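Side-chain contacts in UTP-glucose-1-phosphate uridylyltransferase 2 (Trypanosoma brucei, PDB 3GUE), which probably catalyses the reversible formation of UDP-glucose and diphosphate from UTP and alpha-D-glucose 1-phosphate: residues A[77-82]-A[225-230]; A[212-217]-A[233-238]; A[304-309]-A[350-355]. All blocks are in the same frame, centred on the assembly; numbering follows the deposited sequence.

Contact 1. Residues A[77-82]-A[225-230]. With UPG (uridine-5'-diphosphate-glucose), chain C.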
loop_
_atom_site.group_PDB
_atom_site.type_symbol
_atom_site.label_atom_id
_atom_site.label_comp_id
_atom_site.label_asym_id
_atom_site.label_seq_id
_atom_site.Cartn_x
_atom_site.Cartn_y
_atom_site.Cartn_z
ATOM N N ALA A 77 6.101 -18.742 11.133
ATOM C CA ALA A 77 5.709 -17.618 10.294
ATOM C C ALA A 77 4.172 -17.460 10.139
ATOM O O ALA A 77 3.423 -18.420 10.247
ATOM C CB ALA A 77 6.415 -17.706 8.964
ATOM N N VAL A 78 3.730 -16.225 9.927
ATOM C CA VAL A 78 2.313 -15.848 9.893
ATOM C C VAL A 78 2.213 -14.794 8.784
ATOM O O VAL A 78 3.123 -14.010 8.580
ATOM C CB VAL A 78 1.843 -15.230 11.255
ATOM C CG1 VAL A 78 0.519 -14.508 11.130
ATOM C CG2 VAL A 78 1.725 -16.317 12.371
ATOM N N VAL A 79 1.115 -14.809 8.054
ATOM C CA VAL A 79 0.927 -13.859 6.951
ATOM C C VAL A 79 -0.163 -12.876 7.318
ATOM O O VAL A 79 -1.196 -13.252 7.872
ATOM C CB VAL A 79 0.642 -14.563 5.594
ATOM C CG1 VAL A 79 0.398 -13.523 4.463
ATOM C CG2 VAL A 79 1.804 -15.469 5.219
ATOM N N LEU A 80 0.115 -11.605 7.043
ATOM C CA LEU A 80 -0.885 -10.544 7.139
ATOM C C LEU A 80 -0.923 -9.792 5.821
ATOM O O LEU A 80 0.124 -9.374 5.292
ATOM C CB LEU A 80 -0.553 -9.572 8.283
ATOM C CG LEU A 80 -1.434 -8.351 8.623
ATOM C CD1 LEU A 80 -2.854 -8.679 8.850
ATOM C CD2 LEU A 80 -0.882 -7.651 9.857
ATOM N N LYS A 81 -2.128 -9.636 5.284
ATOM C CA LYS A 81 -2.335 -8.765 4.113
ATOM C C LYS A 81 -3.081 -7.522 4.585
ATOM O O LYS A 81 -4.129 -7.642 5.234
ATOM C CB LYS A 81 -3.144 -9.533 3.047
ATOM C CG LYS A 81 -2.321 -10.058 1.845
ATOM C CD LYS A 81 -1.961 -8.900 0.895
ATOM C CE LYS A 81 -1.658 -9.362 -0.538
ATOM N NZ LYS A 81 -0.177 -9.443 -0.809
ATOM N N LEU A 82 -2.521 -6.339 4.318
ATOM C CA LEU A 82 -3.165 -5.066 4.649
ATOM C C LEU A 82 -4.435 -4.902 3.772
ATOM O O LEU A 82 -4.410 -5.158 2.565
ATOM C CB LEU A 82 -2.196 -3.893 4.438
ATOM C CG LEU A 82 -0.844 -3.944 5.181
ATOM C CD1 LEU A 82 0.071 -2.744 4.842
ATOM C CD2 LEU A 82 -1.007 -4.110 6.721
ATOM N N ALA A 225 3.704 -10.176 -3.933
ATOM C CA ALA A 225 4.298 -10.450 -2.619
ATOM C C ALA A 225 4.394 -11.960 -2.375
ATOM O O ALA A 225 3.477 -12.709 -2.709
ATOM C CB ALA A 225 3.496 -9.746 -1.503
ATOM N N THR A 226 5.547 -12.399 -1.892
ATOM C CA THR A 226 5.795 -13.813 -1.647
ATOM C C THR A 226 6.471 -14.013 -0.286
ATOM O O THR A 226 7.395 -13.282 0.095
ATOM C CB THR A 226 6.599 -14.508 -2.841
ATOM O OG1 THR A 226 6.622 -15.922 -2.665
ATOM C CG2 THR A 226 8.060 -14.008 -2.948
ATOM N N LEU A 227 5.990 -14.993 0.458
ATOM C CA LEU A 227 6.735 -15.460 1.609
ATOM C C LEU A 227 7.977 -16.244 1.099
ATOM O O LEU A 227 7.850 -17.337 0.543
ATOM C CB LEU A 227 5.833 -16.321 2.482
ATOM C CG LEU A 227 6.349 -16.453 3.917
ATOM C CD1 LEU A 227 5.202 -16.562 4.934
ATOM C CD2 LEU A 227 7.335 -17.583 4.068
ATOM N N ASP A 228 9.166 -15.667 1.255
ATOM C CA ASP A 228 10.421 -16.320 0.819
ATOM C C ASP A 228 11.061 -16.922 2.046
ATOM O O ASP A 228 11.578 -16.189 2.893
ATOM C CB ASP A 228 11.374 -15.293 0.194
ATOM C CG ASP A 228 12.644 -15.922 -0.409
ATOM O OD1 ASP A 228 13.087 -17.039 -0.045
ATOM O OD2 ASP A 228 13.225 -15.255 -1.285
ATOM N N VAL A 229 11.006 -18.243 2.185
ATOM C CA VAL A 229 11.646 -18.866 3.349
ATOM C C VAL A 229 13.186 -18.601 3.406
ATOM O O VAL A 229 13.744 -18.475 4.497
ATOM C CB VAL A 229 11.269 -20.364 3.514
ATOM C CG1 VAL A 229 11.853 -20.940 4.818
ATOM C CG2 VAL A 229 9.746 -20.546 3.486
ATOM N N ARG A 230 13.845 -18.448 2.251
ATOM C CA ARG A 230 15.304 -18.145 2.217
ATOM C C ARG A 230 15.649 -16.711 2.719
ATOM O O ARG A 230 16.744 -16.470 3.231
ATOM C CB ARG A 230 15.925 -18.434 0.826
ATOM C CG ARG A 230 15.708 -19.881 0.326
ATOM C CD ARG A 230 16.582 -20.243 -0.906
ATOM N NE ARG A 230 16.021 -19.722 -2.154
ATOM C CZ ARG A 230 15.562 -20.465 -3.165
ATOM N NH1 ARG A 230 15.602 -21.803 -3.114
ATOM N NH2 ARG A 230 15.058 -19.862 -4.245
HETATM N N1 UPG C . -4.075 0.407 4.422
HETATM C C2 UPG C . -4.545 -0.087 5.656
HETATM N N3 UPG C . -4.845 0.841 6.637
HETATM C C4 UPG C . -4.704 2.197 6.461
HETATM C C5 UPG C . -4.219 2.696 5.245
HETATM C C6 UPG C . -3.898 1.812 4.220
HETATM O O2 UPG C . -4.733 -1.286 5.911
HETATM O O4 UPG C . -5.020 2.934 7.405
HETATM C C1C UPG C . -3.730 -0.555 3.326
HETATM C C2C UPG C . -4.248 -0.325 1.903
HETATM O O2C UPG C . -5.594 -0.804 1.766
HETATM C C3C UPG C . -3.275 -1.207 1.124
HETATM C C4C UPG C . -1.964 -0.972 1.857
HETATM O O4C UPG C . -2.299 -0.496 3.188
HETATM O O3C UPG C . -3.644 -2.573 1.301
HETATM C C5C UPG C . -1.105 0.136 1.164
HETATM O O5C UPG C . -1.665 1.420 1.239
HETATM P PA UPG C . -1.610 2.426 -0.021
HETATM O O1A UPG C . -2.053 1.606 -1.184
HETATM O O2A UPG C . -2.283 3.698 0.266
HETATM O O3A UPG C . 0.010 2.666 -0.183
HETATM P PB UPG C . 0.913 3.823 0.521
HETATM O O1B UPG C . 0.660 3.782 1.971
HETATM O O2B UPG C . 0.798 5.120 -0.217
HETATM O O3B UPG C . 2.365 3.264 0.128
HETATM C "C1'" UPG C . 2.808 1.976 0.695
HETATM C "C2'" UPG C . 4.077 2.207 1.503
HETATM C "C3'" UPG C . 5.109 2.832 0.572
HETATM C "C4'" UPG C . 5.390 1.859 -0.585
HETATM C "C5'" UPG C . 4.076 1.525 -1.336
HETATM C "C6'" UPG C . 4.277 0.349 -2.256
HETATM O "O2'" UPG C . 3.836 3.092 2.613
HETATM O "O3'" UPG C . 6.270 3.155 1.317
HETATM O "O4'" UPG C . 6.334 2.414 -1.487
HETATM O "O5'" UPG C . 3.009 1.111 -0.440
HETATM O "O6'" UPG C . 3.202 0.299 -3.197
HETATM O O HOH W 1 1.051 -11.585 -2.925
#

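Contact 2. Residues A[212-217]-A[233-238]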
loop_
_atom_site.group_PDB
_atom_site.type_symbol
_atom_site.label_atom_id
_atom_site.label_comp_id
_atom_site.label_asym_id
_atom_site.label_seq_id
_atom_site.Cartn_x
_atom_site.Cartn_y
_atom_site.Cartn_z
ATOM N N TYR A 212 4.537 -18.699 17.335
ATOM C CA TYR A 212 4.865 -17.873 16.165
ATOM C C TYR A 212 5.790 -16.708 16.570
ATOM O O TYR A 212 5.607 -16.121 17.639
ATOM C CB TYR A 212 3.593 -17.408 15.432
ATOM C CG TYR A 212 2.739 -18.561 14.947
ATOM C CD1 TYR A 212 3.166 -19.367 13.882
ATOM C CD2 TYR A 212 1.528 -18.904 15.597
ATOM C CE1 TYR A 212 2.406 -20.441 13.441
ATOM C CE2 TYR A 212 0.756 -19.994 15.158
ATOM C CZ TYR A 212 1.198 -20.749 14.075
ATOM O OH TYR A 212 0.467 -21.820 13.600
ATOM N N ARG A 213 6.789 -16.409 15.728
ATOM C CA ARG A 213 7.796 -15.392 16.009
ATOM C C ARG A 213 7.999 -14.422 14.844
ATOM O O ARG A 213 8.678 -13.418 15.005
ATOM C CB ARG A 213 9.163 -16.044 16.314
ATOM C CG ARG A 213 9.274 -16.794 17.623
ATOM C CD ARG A 213 9.141 -15.839 18.837
ATOM N NE ARG A 213 9.190 -16.598 20.095
ATOM C CZ ARG A 213 8.125 -17.083 20.723
ATOM N NH1 ARG A 213 6.922 -16.903 20.221
ATOM N NH2 ARG A 213 8.255 -17.750 21.856
ATOM N N TYR A 214 7.469 -14.748 13.667
ATOM C CA TYR A 214 7.688 -13.936 12.468
ATOM C C TYR A 214 6.405 -13.672 11.701
ATOM O O TYR A 214 5.528 -14.555 11.582
ATOM C CB TYR A 214 8.718 -14.611 11.555
ATOM C CG TYR A 214 10.106 -14.615 12.134
ATOM C CD1 TYR A 214 10.893 -13.478 12.092
ATOM C CD2 TYR A 214 10.626 -15.755 12.766
ATOM C CE1 TYR A 214 12.215 -13.471 12.635
ATOM C CE2 TYR A 214 11.916 -15.750 13.311
ATOM C CZ TYR A 214 12.709 -14.610 13.229
ATOM O OH TYR A 214 13.991 -14.598 13.788
ATOM N N MET A 215 6.309 -12.460 11.168
ATOM C CA MET A 215 5.165 -12.064 10.395
ATOM C C MET A 215 5.595 -11.425 9.088
ATOM O O MET A 215 6.367 -10.484 9.083
ATOM C CB MET A 215 4.280 -11.087 11.172
ATOM C CG MET A 215 3.147 -10.520 10.342
ATOM S SD MET A 215 2.002 -9.574 11.361
ATOM C CE MET A 215 1.326 -10.862 12.404
ATOM N N PHE A 216 5.059 -11.954 7.994
ATOM C CA PHE A 216 5.187 -11.339 6.688
ATOM C C PHE A 216 3.946 -10.494 6.342
ATOM O O PHE A 216 2.806 -11.006 6.284
ATOM C CB PHE A 216 5.500 -12.402 5.616
ATOM C CG PHE A 216 5.603 -11.831 4.215
ATOM C CD1 PHE A 216 6.643 -10.974 3.879
ATOM C CD2 PHE A 216 4.663 -12.163 3.246
ATOM C CE1 PHE A 216 6.743 -10.421 2.623
ATOM C CE2 PHE A 216 4.751 -11.612 1.936
ATOM C CZ PHE A 216 5.793 -10.748 1.639
ATOM N N ILE A 217 4.190 -9.204 6.113
ATOM C CA ILE A 217 3.152 -8.215 5.804
ATOM C C ILE A 217 3.396 -7.621 4.425
ATOM O O ILE A 217 4.531 -7.298 4.071
ATOM C CB ILE A 217 3.154 -7.033 6.818
ATOM C CG1 ILE A 217 3.484 -7.499 8.239
ATOM C CG2 ILE A 217 1.811 -6.224 6.762
ATOM C CD1 ILE A 217 3.789 -6.327 9.169
ATOM N N ASP A 233 15.099 -17.009 6.398
ATOM C CA ASP A 233 16.315 -17.656 6.931
ATOM C C ASP A 233 17.379 -16.593 7.211
ATOM O O ASP A 233 17.973 -16.575 8.277
ATOM C CB ASP A 233 16.887 -18.676 5.926
ATOM C CG ASP A 233 16.117 -19.989 5.871
ATOM O OD1 ASP A 233 15.264 -20.265 6.734
ATOM O OD2 ASP A 233 16.406 -20.781 4.953
ATOM N N TYR A 234 17.582 -15.705 6.236
ATOM C CA TYR A 234 18.534 -14.600 6.322
ATOM C C TYR A 234 18.275 -13.643 7.474
ATOM O O TYR A 234 19.201 -13.286 8.215
ATOM C CB TYR A 234 18.541 -13.798 5.035
ATOM C CG TYR A 234 19.397 -12.549 5.134
ATOM C CD1 TYR A 234 20.789 -12.641 5.144
ATOM C CD2 TYR A 234 18.811 -11.282 5.250
ATOM C CE1 TYR A 234 21.576 -11.527 5.249
ATOM C CE2 TYR A 234 19.592 -10.145 5.356
ATOM C CZ TYR A 234 20.991 -10.280 5.351
ATOM O OH TYR A 234 21.807 -9.166 5.438
ATOM N N MET A 235 17.020 -13.228 7.592
ATOM C CA MET A 235 16.583 -12.298 8.628
ATOM C C MET A 235 16.885 -12.850 10.024
ATOM O O MET A 235 17.430 -12.156 10.905
ATOM C CB MET A 235 15.091 -12.074 8.463
ATOM C CG MET A 235 14.517 -11.057 9.422
ATOM S SD MET A 235 12.733 -11.177 9.432
ATOM C CE MET A 235 12.386 -9.911 10.682
ATOM N N HIS A 236 16.510 -14.106 10.213
ATOM C CA HIS A 236 16.813 -14.851 11.436
ATOM C C HIS A 236 18.333 -15.012 11.759
ATOM O O HIS A 236 18.763 -14.837 12.909
ATOM C CB HIS A 236 16.124 -16.214 11.327
ATOM C CG HIS A 236 16.335 -17.092 12.512
ATOM N ND1 HIS A 236 15.687 -16.895 13.715
ATOM C CD2 HIS A 236 17.111 -18.183 12.679
ATOM C CE1 HIS A 236 16.069 -17.822 14.575
ATOM N NE2 HIS A 236 16.934 -18.615 13.968
ATOM N N GLU A 237 19.128 -15.340 10.746
ATOM C CA GLU A 237 20.578 -15.537 10.895
ATOM C C GLU A 237 21.288 -14.258 11.306
ATOM O O GLU A 237 22.233 -14.304 12.078
ATOM C CB GLU A 237 21.208 -16.015 9.581
ATOM C CG GLU A 237 21.067 -17.484 9.262
ATOM C CD GLU A 237 20.844 -17.702 7.771
ATOM O OE1 GLU A 237 21.259 -16.817 6.969
ATOM O OE2 GLU A 237 20.226 -18.739 7.412
ATOM N N LYS A 238 20.846 -13.130 10.747
ATOM C CA LYS A 238 21.334 -11.796 11.136
ATOM C C LYS A 238 20.609 -11.227 12.371
ATOM O O LYS A 238 20.847 -10.062 12.755
ATOM C CB LYS A 238 21.197 -10.815 9.948
ATOM C CG LYS A 238 21.982 -11.234 8.682
ATOM C CD LYS A 238 23.519 -11.214 8.858
ATOM C CE LYS A 238 24.091 -9.785 8.893
ATOM N NZ LYS A 238 23.704 -8.909 7.741
#

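Contact 3. Residues A[304-309]-A[350-355]. With UPG (uridine-5'-diphosphate-glucose), chain C.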
loop_
_atom_site.group_PDB
_atom_site.type_symbol
_atom_site.label_atom_id
_atom_site.label_comp_id
_atom_site.label_asym_id
_atom_site.label_seq_id
_atom_site.Cartn_x
_atom_site.Cartn_y
_atom_site.Cartn_z
ATOM N N ASN A 304 6.712 -2.333 0.537
ATOM C CA ASN A 304 5.831 -2.571 1.717
ATOM C C ASN A 304 5.659 -4.088 2.031
ATOM O O ASN A 304 4.825 -4.472 2.841
ATOM C CB ASN A 304 4.489 -1.780 1.642
ATOM C CG ASN A 304 4.164 -1.008 2.974
ATOM O OD1 ASN A 304 5.075 -0.686 3.749
ATOM N ND2 ASN A 304 2.874 -0.742 3.235
ATOM N N ASN A 305 6.442 -4.931 1.347
ATOM C CA ASN A 305 6.663 -6.317 1.756
ATOM C C ASN A 305 7.635 -6.224 2.946
ATOM O O ASN A 305 8.858 -6.044 2.746
ATOM C CB ASN A 305 7.344 -7.153 0.643
ATOM C CG ASN A 305 6.525 -7.240 -0.679
ATOM O OD1 ASN A 305 5.321 -6.992 -0.733
ATOM N ND2 ASN A 305 7.214 -7.615 -1.745
ATOM N N ILE A 306 7.105 -6.352 4.160
ATOM C CA ILE A 306 7.907 -6.204 5.391
ATOM C C ILE A 306 7.798 -7.425 6.307
ATOM O O ILE A 306 6.705 -7.854 6.645
ATOM C CB ILE A 306 7.464 -4.965 6.239
ATOM C CG1 ILE A 306 7.317 -3.684 5.398
ATOM C CG2 ILE A 306 8.372 -4.774 7.427
ATOM C CD1 ILE A 306 8.587 -3.234 4.758
ATOM N N TRP A 307 8.954 -7.925 6.736
ATOM C CA TRP A 307 9.069 -8.985 7.748
ATOM C C TRP A 307 9.333 -8.397 9.122
ATOM O O TRP A 307 10.290 -7.629 9.325
ATOM C CB TRP A 307 10.228 -9.907 7.437
ATOM C CG TRP A 307 9.999 -10.907 6.320
ATOM C CD1 TRP A 307 10.258 -10.734 4.993
ATOM C CD2 TRP A 307 9.504 -12.246 6.462
ATOM N NE1 TRP A 307 9.943 -11.867 4.299
ATOM C CE2 TRP A 307 9.469 -12.814 5.170
ATOM C CE3 TRP A 307 9.059 -13.007 7.550
ATOM C CZ2 TRP A 307 9.002 -14.114 4.928
ATOM C CZ3 TRP A 307 8.603 -14.321 7.312
ATOM C CH2 TRP A 307 8.590 -14.857 6.005
ATOM N N ILE A 308 8.534 -8.828 10.083
ATOM C CA ILE A 308 8.799 -8.449 11.453
ATOM C C ILE A 308 8.992 -9.678 12.348
ATOM O O ILE A 308 8.392 -10.739 12.131
ATOM C CB ILE A 308 7.742 -7.440 12.013
ATOM C CG1 ILE A 308 6.342 -8.048 12.027
ATOM C CG2 ILE A 308 7.777 -6.047 11.218
ATOM C CD1 ILE A 308 5.308 -7.192 12.834
ATOM N N ASN A 309 9.899 -9.531 13.298
ATOM C CA ASN A 309 10.039 -10.466 14.393
ATOM C C ASN A 309 9.068 -10.009 15.491
ATOM O O ASN A 309 9.137 -8.863 15.993
ATOM C CB ASN A 309 11.499 -10.531 14.894
ATOM C CG ASN A 309 11.695 -11.535 16.053
ATOM O OD1 ASN A 309 11.091 -11.403 17.096
ATOM N ND2 ASN A 309 12.514 -12.539 15.841
ATOM N N VAL A 350 0.141 7.155 10.078
ATOM C CA VAL A 350 1.499 6.594 10.075
ATOM C C VAL A 350 1.676 5.440 9.077
ATOM O O VAL A 350 0.697 4.787 8.687
ATOM C CB VAL A 350 1.900 6.069 11.468
ATOM C CG1 VAL A 350 2.261 7.208 12.378
ATOM C CG2 VAL A 350 0.763 5.225 12.074
ATOM N N ALA A 351 2.931 5.190 8.675
ATOM C CA ALA A 351 3.275 4.125 7.700
ATOM C C ALA A 351 4.082 3.008 8.402
ATOM O O ALA A 351 5.029 3.281 9.169
ATOM C CB ALA A 351 4.058 4.698 6.561
ATOM N N MET A 352 3.724 1.760 8.130
ATOM C CA MET A 352 4.365 0.648 8.838
ATOM C C MET A 352 5.870 0.591 8.516
ATOM O O MET A 352 6.666 0.076 9.308
ATOM C CB MET A 352 3.640 -0.668 8.594
ATOM C CG MET A 352 3.697 -1.143 7.163
ATOM S SD MET A 352 3.323 -2.894 7.074
ATOM C CE MET A 352 4.037 -3.262 5.482
ATOM N N GLY A 353 6.265 1.170 7.384
ATOM C CA GLY A 353 7.658 1.091 6.945
ATOM C C GLY A 353 8.547 1.973 7.809
ATOM O O GLY A 353 9.740 1.755 7.881
ATOM N N ALA A 354 7.952 2.964 8.473
ATOM C CA ALA A 354 8.697 3.927 9.286
ATOM C C ALA A 354 9.307 3.286 10.557
ATOM O O ALA A 354 10.169 3.883 11.218
ATOM C CB ALA A 354 7.783 5.167 9.615
ATOM N N ALA A 355 8.861 2.075 10.887
ATOM C CA ALA A 355 9.459 1.288 11.989
ATOM C C ALA A 355 10.873 0.802 11.648
ATOM O O ALA A 355 11.536 0.137 12.459
ATOM C CB ALA A 355 8.563 0.090 12.371
HETATM N N1 UPG C . -4.075 0.407 4.422
HETATM C C2 UPG C . -4.545 -0.087 5.656
HETATM N N3 UPG C . -4.845 0.841 6.637
HETATM C C4 UPG C . -4.704 2.197 6.461
HETATM C C5 UPG C . -4.219 2.696 5.245
HETATM C C6 UPG C . -3.898 1.812 4.220
HETATM O O2 UPG C . -4.733 -1.286 5.911
HETATM O O4 UPG C . -5.020 2.934 7.405
HETATM C C1C UPG C . -3.730 -0.555 3.326
HETATM C C2C UPG C . -4.248 -0.325 1.903
HETATM O O2C UPG C . -5.594 -0.804 1.766
HETATM C C3C UPG C . -3.275 -1.207 1.124
HETATM C C4C UPG C . -1.964 -0.972 1.857
HETATM O O4C UPG C . -2.299 -0.496 3.188
HETATM O O3C UPG C . -3.644 -2.573 1.301
HETATM C C5C UPG C . -1.105 0.136 1.164
HETATM O O5C UPG C . -1.665 1.420 1.239
HETATM P PA UPG C . -1.610 2.426 -0.021
HETATM O O1A UPG C . -2.053 1.606 -1.184
HETATM O O2A UPG C . -2.283 3.698 0.266
HETATM O O3A UPG C . 0.010 2.666 -0.183
HETATM P PB UPG C . 0.913 3.823 0.521
HETATM O O1B UPG C . 0.660 3.782 1.971
HETATM O O2B UPG C . 0.798 5.120 -0.217
HETATM O O3B UPG C . 2.365 3.264 0.128
HETATM C "C1'" UPG C . 2.808 1.976 0.695
HETATM C "C2'" UPG C . 4.077 2.207 1.503
HETATM C "C3'" UPG C . 5.109 2.832 0.572
HETATM C "C4'" UPG C . 5.390 1.859 -0.585
HETATM C "C5'" UPG C . 4.076 1.525 -1.336
HETATM C "C6'" UPG C . 4.277 0.349 -2.256
HETATM O "O2'" UPG C . 3.836 3.092 2.613
HETATM O "O3'" UPG C . 6.270 3.155 1.317
HETATM O "O4'" UPG C . 6.334 2.414 -1.487
HETATM O "O5'" UPG C . 3.009 1.111 -0.440
HETATM O "O6'" UPG C . 3.202 0.299 -3.197
HETATM O O HOH W 2 5.294 1.701 4.608
#

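Contact 1. Residues A[77-82]-A[225-230]
Leu227 sets one methyl against Val79 and Ala77, joining the loop ahead of helix 229-237 to strand 77-83. That strand belongs to the mixed seven-stranded sheet, strand order 3-2-1-4-6-5-7, of the GT-A-like nucleotidyltransferase fold. Traced outward, Leu227 CB points toward the strand, and CG continues anti to the backbone N (chi1 -160°), resting beside the indole of Trp307. The two methyls then diverge. CD1 does the touching across the contact: it lies 3.6 Å from Val79 CG2 and, more loosely, 4.4 Å from Ala77 CB. CD2 also lies by the indole, 3.6 Å from Trp307 CH2. Ala77 and Val79, two residues apart on an extended strand, present the same face of the sheet, which is why a single methyl can reach both.

Further along, Lys81 gives this face a polar end. Its chain bends at chi2 and chi4 and carries NZ to within 3.8 Å of Ala225 CB. The ammonium group is buried but well supplied with partners: Ser218 OG, Asn222 O and water 1, which accepts from Lys81 NZ at 3.3 Å. The same water lies 2.7 Å from Ala225 O, to which it probably donates, so a bridge links strand and loop where their backbones do not meet. Asp228 serves as N-cap of helix 229-237, OD1 taking a weak bond from Arg230 N, while OD2 forms a salt bridge with Arg371. At the strand's other end the sugar nucleotide begins: Leu82 O stands 3.0 Å from O3C of the ligand's ribose.

Contact 2. Residues A[212-217]-A[233-238]
Tyr214 meets His236 through its hydroxyl and Met235 through its ring. The polar interaction is a hydrogen bond of 2.9 Å between Tyr214 OH and His236 ND1, in which either residue could be the donor. The hydroxyl lies in the imidazole plane, at the ring edge, so ND1 is approached in the direction suited to either role. The rings accompany this bond rim to rim, planes at 80° and centroids 6.0 Å apart, and neither covers the other's face.

The sulfur contact is Met-aromatic. CG of Met235 is anti to the backbone N (chi1 -176°) and the chain stays extended beyond it, carrying the thioether alongside the tyrosine. SD lies 4.0 Å from Tyr214 CD1 and 4.9 Å from the ring centroid, in an oblique position 62° off the normal. Met235 CE flanks the same part of the ring, near CD1 and CE1.

Strand 214-219, helix 229-237 and strand 242-248 form a beta-alpha-beta crossover between parallel strands; antiparallel strand 300-309 runs between them and offers Trp307 to Met235, while Leu73 of helix 71-74 packs on both Tyr214 and His236.

Contact 3. Residues A[304-309]-A[350-355]
Met352 reaches Asn304 and Ile306 through an unusual start and a straight finish: chi1 of 65° places CG between the backbone N and the carbonyl carbon, after which the chain runs extended to its methyl. Asn304 helps from the other side, its positive phi (68°) and chi1 of -132° turning the amide to meet that methyl. Met352 CE arrives over one face of the amide, 3.4 Å from Asn304 CG. The opposite face is taken by the ligand's glucose, whose C2' lies 3.5 Å from the same Asn304 CG, so the amide is sandwiched between thioether methyl and sugar.

Packing at the methyl is tight. Met352 CE is 3.3 Å from Ile306 CG1, closer than usual carbon contact, and nearer still to the carbonyl of Asn304, so its exact position deserves some caution. Rotation of the amide is fixed by polar partners: ND2 donates to Asn219 OD1, and OD1 receives water 2 at a short 2.5 Å. That water also accepts from Gly353 N at 3.0 Å and lies 2.8 Å from O2' of the glucose, hydrogen-bonded in a direction left open. One water thus ties strand 300-309, the 3-10 turn of 352-355 and the sugar together.

Met352 also works through its backbone: its N bonds His191 ND1, and His191 NE2 in turn binds the ligand, a second-shell support for a first-shell residue. These features build the glucose side of the UDP-glucose pocket, formed where the first half of strand 300-309 packs against the buried 3-10 turn 352-355, in the loop between strands 344-349 and 362-366.

How the contacts relate
All three contacts draw on adjacent strands of one sheet, 77-83, 214-219 and 300-309. Contacts 1 and 2 have centres 10 Å apart and share helix 229-237; their strands pair through Leu80 N and Phe216 O at 2.9 Å, a probable hydrogen bond. Contact 3 lies about 13 Å, centre to centre, from each of the others. It joins contact 2 through Ile306 N and Ile217 O, 2.7 Å apart, and contact 1 through Trp307 CH2 on Leu227 CG at 3.5 Å. Contacts 1 and 3 touch UDP-glucose, at its ribose and glucose respectively, whereas contact 2 is set back from the annotated sites.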